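Local coordinates for catalase (Bacillus pumilus, PDB 4QOL), which catalyses the breakdown of hydrogen peroxide to water and oxygen at a heme and also shows peroxidase-like reactivity towards phenolic substrates, at residues E68-M73 / L292-R297; Y216-S221 / W259-Q264. All blocks are in the same frame, centred on the assembly; numbering follows the deposited sequence.

How the contacts relate
The four segments come from one antiparallel sheet, part of the β-barrel of the catalase fold. Leaving strand 60-69, the chain runs through 68-73 and meets 292-297 only after 218 intervening residues; contact 1 closes this long loop. Nested wholly inside it, contact 2 closes a far smaller one: strand 211-220 leads through helices 229-236 and 242-253 before 259-264 returns antiparallel against 216-221. Strand 258-267 is then followed by strand 293-302, its neighbour in the sheet. Backbone pairing of Val295 and Gly296 with Leu261 joins the contacts, giving the strand order 60-69, 293-302, 258-267, 211-220 and linking the sodium-binding turn after strand 60-69 to strand 211-220, which passes near a heme.

Contact 1: E68-M73 / L292-R297; sequences EVENSM and LQKVGR. With NA (sodium ion), chain I.
Two consecutive backbone N-H groups converge on one carbonyl oxygen where strand 60-69 ends: Val295 O accepts from Glu70 N at 2.8 Å and from Asn71 N at 3.1 Å, the first on a lone pair in the carbonyl plane, the second above that plane. Val295 and Gly296 form a classic β bulge opposite Leu261. Just beyond it the antiparallel pairing is intact, with Glu68 N bonded to Arg297 O at 2.8 Å and Arg297 N bonded back to Glu68 O. Gly296 CA lies 3.2 Å from Glu68 O, and a β carbon here would clash with that oxygen. Asn71 ND2 gives a nearly straight bond (171°) to Lys294 O, 3.0 Å away; the oxygen lies near the amide plane of Asn71, while ND2 stands above the Lys294 carbonyl plane, not on a lone pair. The extended Lys294 chain crosses the likewise extended Glu70 obliquely, so that NZ meets the syn lone pair of Glu70 OE2 at 2.8 Å. An alanine in place of Lys294 would lose this salt bridge and would probably leave the Glu70 carboxylate less firmly held. Past Asn71, chi1 of Met73 (-74°) puts CG 4.0 Å from Val295 CG1, and the bends beyond carry SD and CE alongside Val295 CG2. Ser72 turns away and binds the sodium ion through OG at 2.2 Å, with Glu85 and four waters completing six ligands. Main-chain bonds thus fix the strand end, the salt bridge ties the first loop residue, Glu70, to strand 293-302, and the Ser72 hydroxyl beyond binds sodium and also hydrogen-bonds Glu74.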
loop_
_atom_site.group_PDB
_atom_site.type_symbol
_atom_site.label_atom_id
_atom_site.label_comp_id
_atom_site.label_asym_id
_atom_site.label_seq_id
_atom_site.Cartn_x
_atom_site.Cartn_y
_atom_site.Cartn_z
ATOM N N GLU A 68 18.511 17.147 -29.878
ATOM C CA GLU A 68 18.835 17.085 -31.312
ATOM C C GLU A 68 20.258 16.630 -31.546
ATOM O O GLU A 68 21.193 17.234 -31.045
ATOM C CB GLU A 68 18.638 18.470 -31.968
ATOM C CG GLU A 68 18.843 18.422 -33.483
ATOM C CD GLU A 68 18.380 19.676 -34.174
ATOM O OE1 GLU A 68 17.662 20.483 -33.555
ATOM O OE2 GLU A 68 18.744 19.860 -35.336
ATOM N N VAL A 69 20.409 15.642 -32.411
ATOM C CA VAL A 69 21.693 15.127 -32.790
ATOM C C VAL A 69 22.374 16.117 -33.728
ATOM O O VAL A 69 21.772 16.557 -34.741
ATOM C CB VAL A 69 21.579 13.772 -33.509
ATOM C CG1 VAL A 69 22.934 13.265 -34.027
ATOM C CG2 VAL A 69 20.960 12.743 -32.549
ATOM N N GLU A 70 23.613 16.428 -33.384
ATOM C CA GLU A 70 24.503 17.170 -34.307
ATOM C C GLU A 70 25.419 16.238 -35.114
ATOM O O GLU A 70 25.592 16.407 -36.308
ATOM C CB GLU A 70 25.351 18.193 -33.546
ATOM C CG GLU A 70 26.190 19.028 -34.519
ATOM C CD GLU A 70 26.959 20.156 -33.895
ATOM O OE1 GLU A 70 27.906 20.657 -34.574
ATOM O OE2 GLU A 70 26.640 20.556 -32.774
ATOM N N ASN A 71 26.009 15.250 -34.453
ATOM C CA ASN A 71 26.874 14.280 -35.115
ATOM C C ASN A 71 26.330 12.884 -34.890
ATOM O O ASN A 71 26.221 12.431 -33.751
ATOM C CB ASN A 71 28.282 14.381 -34.570
ATOM C CG ASN A 71 28.903 15.734 -34.851
ATOM O OD1 ASN A 71 28.890 16.171 -36.004
ATOM N ND2 ASN A 71 29.337 16.431 -33.835
ATOM N N SER A 72 26.016 12.180 -35.967
ATOM C CA SER A 72 25.491 10.839 -35.826
ATOM C C SER A 72 26.554 9.901 -35.242
ATOM O O SER A 72 27.779 10.107 -35.414
ATOM C CB SER A 72 24.889 10.348 -37.132
ATOM O OG SER A 72 25.924 10.089 -37.984
ATOM N N MET A 73 26.090 8.949 -34.443
ATOM C CA MET A 73 27.011 8.145 -33.645
ATOM C C MET A 73 27.008 6.718 -34.118
ATOM O O MET A 73 27.462 5.827 -33.426
ATOM C CB MET A 73 26.620 8.250 -32.140
ATOM C CG MET A 73 26.963 9.571 -31.497
ATOM S SD MET A 73 28.751 9.776 -31.328
ATOM C CE MET A 73 28.902 11.315 -32.217
ATOM N N LEU A 292 36.781 14.818 -25.627
ATOM C CA LEU A 292 35.336 14.994 -25.721
ATOM C C LEU A 292 34.881 15.159 -27.152
ATOM O O LEU A 292 35.494 15.915 -27.923
ATOM C CB LEU A 292 34.885 16.197 -24.925
ATOM C CG LEU A 292 35.308 16.181 -23.481
ATOM C CD1 LEU A 292 35.290 17.579 -22.868
ATOM C CD2 LEU A 292 34.424 15.268 -22.703
ATOM N N GLN A 293 33.847 14.416 -27.512
ATOM C CA GLN A 293 33.327 14.364 -28.871
ATOM C C GLN A 293 31.881 14.825 -28.812
ATOM O O GLN A 293 31.096 14.226 -28.087
ATOM C CB GLN A 293 33.399 12.938 -29.418
ATOM C CG GLN A 293 34.806 12.384 -29.428
ATOM C CD GLN A 293 34.911 11.157 -30.247
ATOM O OE1 GLN A 293 34.409 11.113 -31.382
ATOM N NE2 GLN A 293 35.551 10.134 -29.701
ATOM N N LYS A 294 31.523 15.860 -29.589
ATOM C CA LYS A 294 30.198 16.437 -29.511
ATOM C C LYS A 294 29.155 15.523 -30.148
ATOM O O LYS A 294 29.389 14.980 -31.232
ATOM C CB LYS A 294 30.146 17.817 -30.155
ATOM C CG LYS A 294 28.882 18.595 -29.763
ATOM C CD LYS A 294 28.961 19.980 -30.373
ATOM C CE LYS A 294 27.851 20.849 -29.832
ATOM N NZ LYS A 294 27.752 22.061 -30.637
ATOM N N VAL A 295 28.023 15.322 -29.431
ATOM C CA VAL A 295 26.918 14.516 -29.938
ATOM C C VAL A 295 25.746 15.352 -30.385
ATOM O O VAL A 295 25.208 15.168 -31.497
ATOM C CB VAL A 295 26.483 13.445 -28.947
ATOM C CG1 VAL A 295 25.324 12.631 -29.527
ATOM C CG2 VAL A 295 27.676 12.612 -28.542
ATOM N N GLY A 296 25.318 16.265 -29.538
ATOM C CA GLY A 296 24.148 17.035 -29.811
ATOM C C GLY A 296 23.771 17.923 -28.672
ATOM O O GLY A 296 24.611 18.219 -27.799
ATOM N N ARG A 297 22.568 18.452 -28.765
ATOM C CA ARG A 297 22.155 19.466 -27.816
ATOM C C ARG A 297 20.736 19.243 -27.322
ATOM O O ARG A 297 19.840 18.887 -28.087
ATOM C CB ARG A 297 22.203 20.887 -28.441
ATOM C CG ARG A 297 21.821 22.029 -27.489
ATOM C CD ARG A 297 21.940 23.308 -28.309
ATOM N NE ARG A 297 21.910 24.589 -27.627
ATOM C CZ ARG A 297 22.951 25.278 -27.157
ATOM N NH1 ARG A 297 24.179 24.781 -27.120
ATOM N NH2 ARG A 297 22.721 26.462 -26.609
HETATM NA NA NA I . 27.203 11.226 -39.447
HETATM O O HOH W 1 28.671 11.713 -37.825
HETATM O O HOH W 2 28.131 12.759 -40.456
HETATM O O HOH W 3 25.957 10.878 -40.817
HETATM O O HOH W 4 28.243 9.682 -40.157
#

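Contact 2: Y216-S221 / W259-Q264; sequences YHWRPS and WDLYVQ
Four backbone hydrogen bonds of 2.8 Å pair the strands: His217 N to Tyr262 O, Tyr262 N to His217 O, Arg219 N to Asp260 O and Asp260 N to Arg219 O. His217 NE2 donates to Gln264 OE1 at 2.8 Å, the oxygen near the imidazole plane but the donor above the amide carbonyl plane. A water bridges Arg219 O and Asp260 OD2, while Asp260 OD1 forms a salt bridge with Arg297. On the face that carries His217, Arg219, Asp260 and Tyr262, the Arg219 chain, bent at chi3 (51°), lays its guanidinium flat on the Tyr262 ring, planes 7° apart and CZ 4.0 Å from the ring centroid, an off-centre cation-pi stack. The reverse face, with Tyr216, Trp218, Leu261 and Val263, is largely aromatic and aliphatic, though Tyr216 OH hydrogen-bonds Trp204 and Trp259 NE1 Met194 O. Leu261 CD1 stands over the six-membered ring of Trp218, 3.6 Å from its centroid, a CH-pi contact. Tyr216 CD1 packs 3.7 Å from Val263 CG1. The Trp259 and Trp218 side chains cross at about a right angle. This face meets Phe114 and Leu127 of strands 113-120 and 123-130, and strand 293-302 extends the sheet past Leu261.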
loop_
_atom_site.group_PDB
_atom_site.type_symbol
_atom_site.label_atom_id
_atom_site.label_comp_id
_atom_site.label_asym_id
_atom_site.label_seq_id
_atom_site.Cartn_x
_atom_site.Cartn_y
_atom_site.Cartn_z
ATOM N N TYR A 216 29.491 9.929 -20.683
ATOM C CA TYR A 216 28.657 11.058 -21.099
ATOM C C TYR A 216 28.936 12.322 -20.265
ATOM O O TYR A 216 29.121 12.259 -19.008
ATOM C CB TYR A 216 27.208 10.715 -20.878
ATOM C CG TYR A 216 26.620 9.599 -21.725
ATOM C CD1 TYR A 216 26.151 9.836 -23.000
ATOM C CD2 TYR A 216 26.413 8.324 -21.177
ATOM C CE1 TYR A 216 25.570 8.835 -23.756
ATOM C CE2 TYR A 216 25.783 7.330 -21.908
ATOM C CZ TYR A 216 25.375 7.587 -23.195
ATOM O OH TYR A 216 24.715 6.615 -23.872
ATOM N N HIS A 217 28.853 13.470 -20.927
ATOM C CA HIS A 217 29.065 14.753 -20.269
ATOM C C HIS A 217 28.089 15.783 -20.817
ATOM O O HIS A 217 27.911 15.854 -22.056
ATOM C CB HIS A 217 30.489 15.233 -20.562
ATOM C CG HIS A 217 31.536 14.302 -20.065
ATOM N ND1 HIS A 217 32.007 14.338 -18.765
ATOM C CD2 HIS A 217 32.223 13.329 -20.688
ATOM C CE1 HIS A 217 32.937 13.410 -18.613
ATOM N NE2 HIS A 217 33.091 12.790 -19.768
ATOM N N TRP A 218 27.434 16.543 -19.939
ATOM C CA TRP A 218 26.556 17.622 -20.351
ATOM C C TRP A 218 27.234 18.974 -19.995
ATOM O O TRP A 218 27.593 19.207 -18.827
ATOM C CB TRP A 218 25.234 17.556 -19.578
ATOM C CG TRP A 218 24.332 16.387 -19.842
ATOM C CD1 TRP A 218 24.060 15.322 -18.974
ATOM C CD2 TRP A 218 23.496 16.174 -20.994
ATOM N NE1 TRP A 218 23.119 14.478 -19.539
ATOM C CE2 TRP A 218 22.738 14.992 -20.757
ATOM C CE3 TRP A 218 23.252 16.901 -22.176
ATOM C CZ2 TRP A 218 21.780 14.522 -21.665
ATOM C CZ3 TRP A 218 22.323 16.384 -23.111
ATOM C CH2 TRP A 218 21.603 15.210 -22.836
ATOM N N ARG A 219 27.373 19.843 -20.986
ATOM C CA ARG A 219 27.950 21.191 -20.816
ATOM C C ARG A 219 26.886 22.299 -20.975
ATOM O O ARG A 219 26.255 22.430 -22.046
ATOM C CB ARG A 219 29.062 21.425 -21.838
ATOM C CG ARG A 219 30.328 20.891 -21.267
ATOM C CD ARG A 219 31.430 20.649 -22.299
ATOM N NE ARG A 219 31.732 21.757 -23.175
ATOM C CZ ARG A 219 32.676 21.694 -24.125
ATOM N NH1 ARG A 219 33.413 20.584 -24.286
ATOM N NH2 ARG A 219 32.920 22.762 -24.883
ATOM N N PRO A 220 26.639 23.043 -19.908
ATOM C CA PRO A 220 25.589 24.030 -19.930
ATOM C C PRO A 220 25.843 25.190 -20.849
ATOM O O PRO A 220 26.892 25.818 -20.777
ATOM C CB PRO A 220 25.558 24.518 -18.493
ATOM C CG PRO A 220 26.939 24.272 -17.971
ATOM C CD PRO A 220 27.388 23.043 -18.629
ATOM N N SER A 221 24.855 25.516 -21.655
ATOM C CA SER A 221 24.925 26.718 -22.479
ATOM C C SER A 221 25.008 27.943 -21.610
ATOM O O SER A 221 25.609 28.946 -22.008
ATOM C CB SER A 221 23.693 26.833 -23.368
ATOM O OG SER A 221 22.503 26.985 -22.604
ATOM N N TRP A 259 22.000 22.241 -22.813
ATOM C CA TRP A 259 23.255 21.547 -22.555
ATOM C C TRP A 259 23.658 20.856 -23.805
ATOM O O TRP A 259 22.853 20.161 -24.482
ATOM C CB TRP A 259 23.118 20.486 -21.466
ATOM C CG TRP A 259 22.907 21.038 -20.093
ATOM C CD1 TRP A 259 23.822 21.115 -19.097
ATOM C CD2 TRP A 259 21.679 21.575 -19.564
ATOM N NE1 TRP A 259 23.255 21.702 -17.978
ATOM C CE2 TRP A 259 21.942 21.992 -18.250
ATOM C CE3 TRP A 259 20.387 21.713 -20.075
ATOM C CZ2 TRP A 259 20.967 22.500 -17.420
ATOM C CZ3 TRP A 259 19.404 22.259 -19.265
ATOM C CH2 TRP A 259 19.721 22.678 -17.943
ATOM N N ASP A 260 24.951 20.959 -24.097
ATOM C CA ASP A 260 25.531 20.134 -25.122
ATOM C C ASP A 260 25.972 18.836 -24.554
ATOM O O ASP A 260 26.610 18.775 -23.498
ATOM C CB ASP A 260 26.717 20.871 -25.809
ATOM C CG ASP A 260 26.261 22.060 -26.645
ATOM O OD1 ASP A 260 25.161 22.028 -27.245
ATOM O OD2 ASP A 260 27.017 23.047 -26.727
ATOM N N LEU A 261 25.653 17.771 -25.278
ATOM C CA LEU A 261 26.099 16.409 -24.923
ATOM C C LEU A 261 27.419 16.058 -25.630
ATOM O O LEU A 261 27.492 16.144 -26.820
ATOM C CB LEU A 261 25.044 15.372 -25.381
ATOM C CG LEU A 261 25.316 13.960 -24.893
ATOM C CD1 LEU A 261 25.337 13.853 -23.364
ATOM C CD2 LEU A 261 24.255 13.036 -25.472
ATOM N N TYR A 262 28.425 15.686 -24.843
ATOM C CA TYR A 262 29.692 15.186 -25.311
ATOM C C TYR A 262 29.890 13.783 -24.774
ATOM O O TYR A 262 29.441 13.454 -23.684
ATOM C CB TYR A 262 30.838 16.028 -24.814
ATOM C CG TYR A 262 30.920 17.395 -25.437
ATOM C CD1 TYR A 262 30.142 18.411 -24.941
ATOM C CD2 TYR A 262 31.708 17.633 -26.566
ATOM C CE1 TYR A 262 30.145 19.673 -25.529
ATOM C CE2 TYR A 262 31.724 18.899 -27.151
ATOM C CZ TYR A 262 30.954 19.921 -26.582
ATOM O OH TYR A 262 30.986 21.175 -27.182
ATOM N N VAL A 263 30.578 12.951 -25.545
ATOM C CA VAL A 263 31.036 11.666 -25.046
ATOM C C VAL A 263 32.537 11.521 -25.127
ATOM O O VAL A 263 33.200 12.156 -25.937
ATOM C CB VAL A 263 30.373 10.469 -25.759
ATOM C CG1 VAL A 263 28.879 10.484 -25.455
ATOM C CG2 VAL A 263 30.624 10.485 -27.253
ATOM N N GLN A 264 33.067 10.644 -24.275
ATOM C CA GLN A 264 34.403 10.074 -24.466
ATOM C C GLN A 264 34.272 8.602 -24.782
ATOM O O GLN A 264 33.395 7.914 -24.237
ATOM C CB GLN A 264 35.216 10.203 -23.151
ATOM C CG GLN A 264 35.483 11.593 -22.646
ATOM C CD GLN A 264 36.084 11.578 -21.244
ATOM O OE1 GLN A 264 35.385 11.353 -20.260
ATOM N NE2 GLN A 264 37.393 11.816 -21.152
HETATM O O HOH W 5 27.178 24.192 -24.200
#